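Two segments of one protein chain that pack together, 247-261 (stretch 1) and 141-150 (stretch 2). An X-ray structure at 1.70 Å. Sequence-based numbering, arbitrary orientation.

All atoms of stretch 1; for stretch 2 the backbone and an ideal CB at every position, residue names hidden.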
# COMPACT_ATOMS: atom_id res chain seq x y z
N ILE A 247 6.97 5.09 12.00
CA ILE A 247 5.80 4.24 12.20
C ILE A 247 6.23 2.80 12.47
O ILE A 247 5.76 2.19 13.43
CB ILE A 247 4.81 4.36 11.00
CG1 ILE A 247 4.50 5.85 10.62
CG2 ILE A 247 3.51 3.56 11.25
CD1 ILE A 247 3.98 6.75 11.76
N ILE A 248 7.06 2.25 11.58
CA ILE A 248 7.60 0.89 11.65
C ILE A 248 9.11 1.04 11.54
O ILE A 248 9.62 1.38 10.46
CB ILE A 248 6.98 -0.05 10.57
CG1 ILE A 248 5.42 0.07 10.53
CG2 ILE A 248 7.41 -1.50 10.82
CD1 ILE A 248 4.73 -0.65 9.38
N ASN A 249 9.83 0.84 12.66
CA ASN A 249 11.28 1.05 12.74
C ASN A 249 12.04 0.15 11.77
O ASN A 249 11.70 -1.03 11.60
CB ASN A 249 11.81 0.89 14.17
CG ASN A 249 11.42 -0.41 14.81
OD1 ASN A 249 10.23 -0.70 15.03
ND2 ASN A 249 12.41 -1.21 15.16
N VAL A 250 13.11 0.71 11.18
CA VAL A 250 13.94 0.10 10.14
C VAL A 250 14.49 -1.31 10.52
O VAL A 250 14.66 -2.13 9.62
CB VAL A 250 15.08 1.08 9.71
CG1 VAL A 250 16.10 1.31 10.83
CG2 VAL A 250 15.76 0.63 8.42
N GLU A 251 14.71 -1.61 11.82
CA GLU A 251 15.22 -2.93 12.26
C GLU A 251 14.33 -4.09 11.80
O GLU A 251 14.81 -5.20 11.57
CB GLU A 251 15.36 -2.99 13.80
CG GLU A 251 16.51 -2.13 14.32
CD GLU A 251 16.29 -0.63 14.38
OE1 GLU A 251 15.12 -0.18 14.31
OE2 GLU A 251 17.30 0.09 14.48
N VAL A 252 13.05 -3.80 11.64
CA VAL A 252 12.01 -4.72 11.19
C VAL A 252 12.35 -5.24 9.76
O VAL A 252 12.03 -6.39 9.47
CB VAL A 252 10.66 -3.98 11.28
CG1 VAL A 252 9.64 -4.49 10.29
CG2 VAL A 252 10.14 -3.99 12.72
N ALA A 253 12.99 -4.42 8.89
CA ALA A 253 13.40 -4.84 7.53
C ALA A 253 14.29 -6.11 7.59
O ALA A 253 14.11 -7.04 6.80
CB ALA A 253 14.13 -3.71 6.81
N ASN A 254 15.23 -6.15 8.55
CA ASN A 254 16.12 -7.30 8.73
C ASN A 254 15.36 -8.49 9.28
O ASN A 254 15.65 -9.62 8.90
CB ASN A 254 17.33 -6.98 9.62
CG ASN A 254 18.38 -6.16 8.92
OD1 ASN A 254 19.03 -5.30 9.52
ND2 ASN A 254 18.56 -6.38 7.61
N GLU A 255 14.36 -8.25 10.14
CA GLU A 255 13.54 -9.34 10.67
C GLU A 255 12.74 -9.99 9.51
O GLU A 255 12.74 -11.22 9.38
CB GLU A 255 12.62 -8.83 11.77
CG GLU A 255 11.91 -9.97 12.49
CD GLU A 255 11.06 -9.57 13.67
OE1 GLU A 255 11.22 -8.44 14.18
OE2 GLU A 255 10.26 -10.42 14.13
N LEU A 256 12.12 -9.18 8.62
CA LEU A 256 11.39 -9.70 7.45
C LEU A 256 12.32 -10.53 6.56
O LEU A 256 11.93 -11.61 6.13
CB LEU A 256 10.74 -8.57 6.63
CG LEU A 256 9.44 -7.99 7.16
CD1 LEU A 256 9.10 -6.68 6.44
CD2 LEU A 256 8.27 -9.00 7.04
N LYS A 257 13.57 -10.05 6.36
CA LYS A 257 14.59 -10.76 5.59
C LYS A 257 14.86 -12.14 6.22
O LYS A 257 14.89 -13.13 5.49
CB LYS A 257 15.89 -9.92 5.50
CG LYS A 257 17.14 -10.67 4.99
CD LYS A 257 17.03 -11.04 3.53
CE LYS A 257 18.30 -11.60 2.96
NZ LYS A 257 18.48 -13.03 3.32
N ARG A 258 15.01 -12.20 7.56
CA ARG A 258 15.26 -13.46 8.27
C ARG A 258 14.07 -14.42 8.17
O ARG A 258 14.27 -15.63 8.08
CB ARG A 258 15.57 -13.19 9.75
CG ARG A 258 16.92 -12.50 10.00
CD ARG A 258 17.33 -12.53 11.46
NE ARG A 258 16.42 -11.79 12.35
CZ ARG A 258 16.50 -10.48 12.59
NH1 ARG A 258 17.43 -9.74 12.00
NH2 ARG A 258 15.64 -9.90 13.42
N LEU A 259 12.83 -13.88 8.17
CA LEU A 259 11.60 -14.67 8.16
C LEU A 259 11.21 -15.22 6.78
O LEU A 259 10.56 -16.26 6.71
CB LEU A 259 10.43 -13.84 8.72
CG LEU A 259 10.46 -13.57 10.24
CD1 LEU A 259 9.39 -12.56 10.63
CD2 LEU A 259 10.27 -14.86 11.06
N LEU A 260 11.58 -14.51 5.71
CA LEU A 260 11.20 -14.93 4.36
C LEU A 260 12.36 -15.60 3.64
O LEU A 260 13.39 -14.97 3.38
CB LEU A 260 10.70 -13.71 3.56
CG LEU A 260 9.43 -13.03 4.12
CD1 LEU A 260 9.25 -11.64 3.52
CD2 LEU A 260 8.19 -13.89 3.88
N LYS A 261 12.18 -16.91 3.33
CA LYS A 261 13.14 -17.81 2.68
C LYS A 261 13.82 -17.20 1.44
O LYS A 261 15.04 -17.30 1.30
CB LYS A 261 12.41 -19.11 2.27
CG LYS A 261 13.31 -20.23 1.76
CD LYS A 261 12.49 -21.45 1.34
CE LYS A 261 13.35 -22.58 0.84
NZ LYS A 261 12.54 -23.80 0.55
N UNK A 141 6.83 -7.42 -3.06
CA UNK A 141 7.63 -6.22 -2.85
C UNK A 141 7.05 -5.54 -1.63
O UNK A 141 5.89 -5.11 -1.65
CB UNK A 141 7.63 -5.30 -4.07
N UNK A 142 7.81 -5.53 -0.54
CA UNK A 142 7.35 -4.97 0.73
C UNK A 142 8.00 -3.63 0.98
O UNK A 142 9.21 -3.55 1.15
CB UNK A 142 7.65 -5.92 1.89
N UNK A 143 7.19 -2.58 1.02
CA UNK A 143 7.67 -1.23 1.26
C UNK A 143 7.20 -0.79 2.65
O UNK A 143 6.01 -0.50 2.82
CB UNK A 143 7.18 -0.27 0.18
N UNK A 144 8.11 -0.75 3.64
CA UNK A 144 7.80 -0.37 5.04
C UNK A 144 6.52 -1.11 5.50
O UNK A 144 5.56 -0.49 5.97
CB UNK A 144 7.62 1.14 5.16
N UNK A 145 6.50 -2.42 5.26
CA UNK A 145 5.35 -3.28 5.51
C UNK A 145 5.03 -3.46 6.98
O UNK A 145 5.93 -3.56 7.82
CB UNK A 145 5.59 -4.65 4.88
N UNK A 146 3.75 -3.63 7.26
CA UNK A 146 3.29 -3.98 8.59
C UNK A 146 3.53 -5.46 8.82
O UNK A 146 3.98 -6.20 7.93
CB UNK A 146 1.81 -3.63 8.77
N UNK A 147 3.21 -5.90 10.03
CA UNK A 147 3.37 -7.27 10.47
C UNK A 147 3.46 -7.28 11.98
O UNK A 147 3.22 -6.25 12.62
CB UNK A 147 4.60 -7.92 9.84
N UNK A 148 3.83 -8.42 12.56
CA UNK A 148 3.94 -8.53 14.02
C UNK A 148 5.37 -8.98 14.29
O UNK A 148 5.73 -10.12 14.00
CB UNK A 148 2.91 -9.50 14.61
N UNK A 149 6.19 -8.05 14.79
CA UNK A 149 7.63 -8.21 14.88
C UNK A 149 8.21 -8.23 16.29
O UNK A 149 7.80 -7.45 17.14
CB UNK A 149 8.30 -7.08 14.09
N UNK A 150 9.25 -9.07 16.48
CA UNK A 150 10.00 -9.12 17.74
C UNK A 150 10.88 -7.88 17.87
O UNK A 150 11.13 -7.44 18.99
CB UNK A 150 10.85 -10.39 17.82

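Position 141 lies in the strand at the start of stretch 2, with nothing of stretch 1 within 5.5 Å of its ideal CB, so the contact sets no preference; the residue is F141. At 142 the CA-to-CB bond points toward the helix, and the ideal CB lies 4.8 Å from L256 CD1. The neighbours, L256 and L260, are aliphatic, which favours a branched apolar side chain long enough to cross the gap. It is L142, whose CD1 lies 3.8 Å from L260 CD1 and 4.2 Å from L256 CD1. The strand's alternation turns 143 out of reach, and stretch 1 gives no guide to V143.

At 144 phi/psi is 46/49, a left-handed conformation that glycine, asparagine and aspartate adopt most readily. CA-to-CB points sideways, leaving the backbone to meet I248. The residue is D144, and its O lies 3.5 Å from I248 CD1. Position 145 also points sideways, its ideal CB 4.3 Å from L256 CD1; a small side chain would suit, polar or not. In S145, OG donates a hydrogen bond to the backbone O of 146 (2.9 Å), while S145 O, 3.5 Å from I248 CD1, finds no polar partner.

Position 146 has phi/psi of -77/177, open to most residues, and its ideal CB direction leads away from stretch 1. The residue is G146, whose CA packs 3.7 Å from I248 CD1. Position 147 has phi/psi of 157/-170, a region essentially reserved for glycine, and G147 occupies it. Position 148 points away, so many side chains would fit; it is I148, whose O lies 2.8 Å from a water O that is also 2.9 Å from E255 OE2, so the water bridges the two stretches.

Position 149 points toward stretch 1, where V252 and L256 of the helix and I248 from the preceding loop offer an apolar surface. The ideal CB is already 3.2 Å from E255 OE1, so the side chain must lead off past the carboxylate; a large apolar or aromatic group would suit. F149 does this with chi1 at -51° (m). V252 CG1 sits over one ring face, 3.4 Å from the centroid of the F149 ring and 10° off its normal, a CH-pi contact. L256 CD2 approaches the ring edge, 3.7 Å from F149 CE1.

At 150 CA-to-CB points sideways, and the ideal CB is 3.7 Å from E255 OE2. The backbone makes the polar contact, open to any residue but proline; the nearby negative charge makes a basic side chain plausible. In R150, N donates to E255 OE2 (2.9 Å, 164°), while the guanidinium is hydrogen-bonded elsewhere in the structure.

Stretch 2 141-150: FLVDSGGIFR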
# COMPACT_ATOMS: atom_id res chain seq x y z
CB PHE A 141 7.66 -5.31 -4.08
CG PHE A 141 8.43 -4.01 -3.94
CD1 PHE A 141 9.53 -3.91 -3.08
CD2 PHE A 141 8.08 -2.89 -4.70
CE1 PHE A 141 10.24 -2.71 -2.96
CE2 PHE A 141 8.80 -1.71 -4.60
CZ PHE A 141 9.88 -1.62 -3.74
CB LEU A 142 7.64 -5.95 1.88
CG LEU A 142 7.01 -7.36 1.76
CD1 LEU A 142 7.51 -8.29 2.87
CD2 LEU A 142 5.47 -7.29 1.76
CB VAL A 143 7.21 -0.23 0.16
CG1 VAL A 143 7.85 1.15 0.38
CG2 VAL A 143 7.51 -0.75 -1.25
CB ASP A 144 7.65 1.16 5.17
CG ASP A 144 8.92 1.89 4.76
OD1 ASP A 144 9.24 1.89 3.55
OD2 ASP A 144 9.65 2.38 5.66
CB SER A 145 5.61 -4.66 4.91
OG SER A 145 4.51 -5.54 5.12
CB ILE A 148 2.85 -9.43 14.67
CG1 ILE A 148 1.45 -9.11 14.08
CG2 ILE A 148 2.87 -9.21 16.17
CD1 ILE A 148 0.25 -10.01 14.57
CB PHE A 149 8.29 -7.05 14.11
CG PHE A 149 7.76 -6.84 12.70
CD1 PHE A 149 8.10 -7.72 11.68
CD2 PHE A 149 6.94 -5.76 12.39
CE1 PHE A 149 7.61 -7.54 10.37
CE2 PHE A 149 6.45 -5.57 11.09
CZ PHE A 149 6.79 -6.47 10.09
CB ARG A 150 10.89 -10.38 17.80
CG ARG A 150 10.10 -11.66 17.91
CD ARG A 150 10.98 -12.87 18.17
NE ARG A 150 10.41 -14.06 17.55
CZ ARG A 150 9.43 -14.80 18.08
NH1 ARG A 150 8.91 -14.48 19.26
NH2 ARG A 150 8.97 -15.86 17.43
O HOH W 1 7.81 -11.99 13.83
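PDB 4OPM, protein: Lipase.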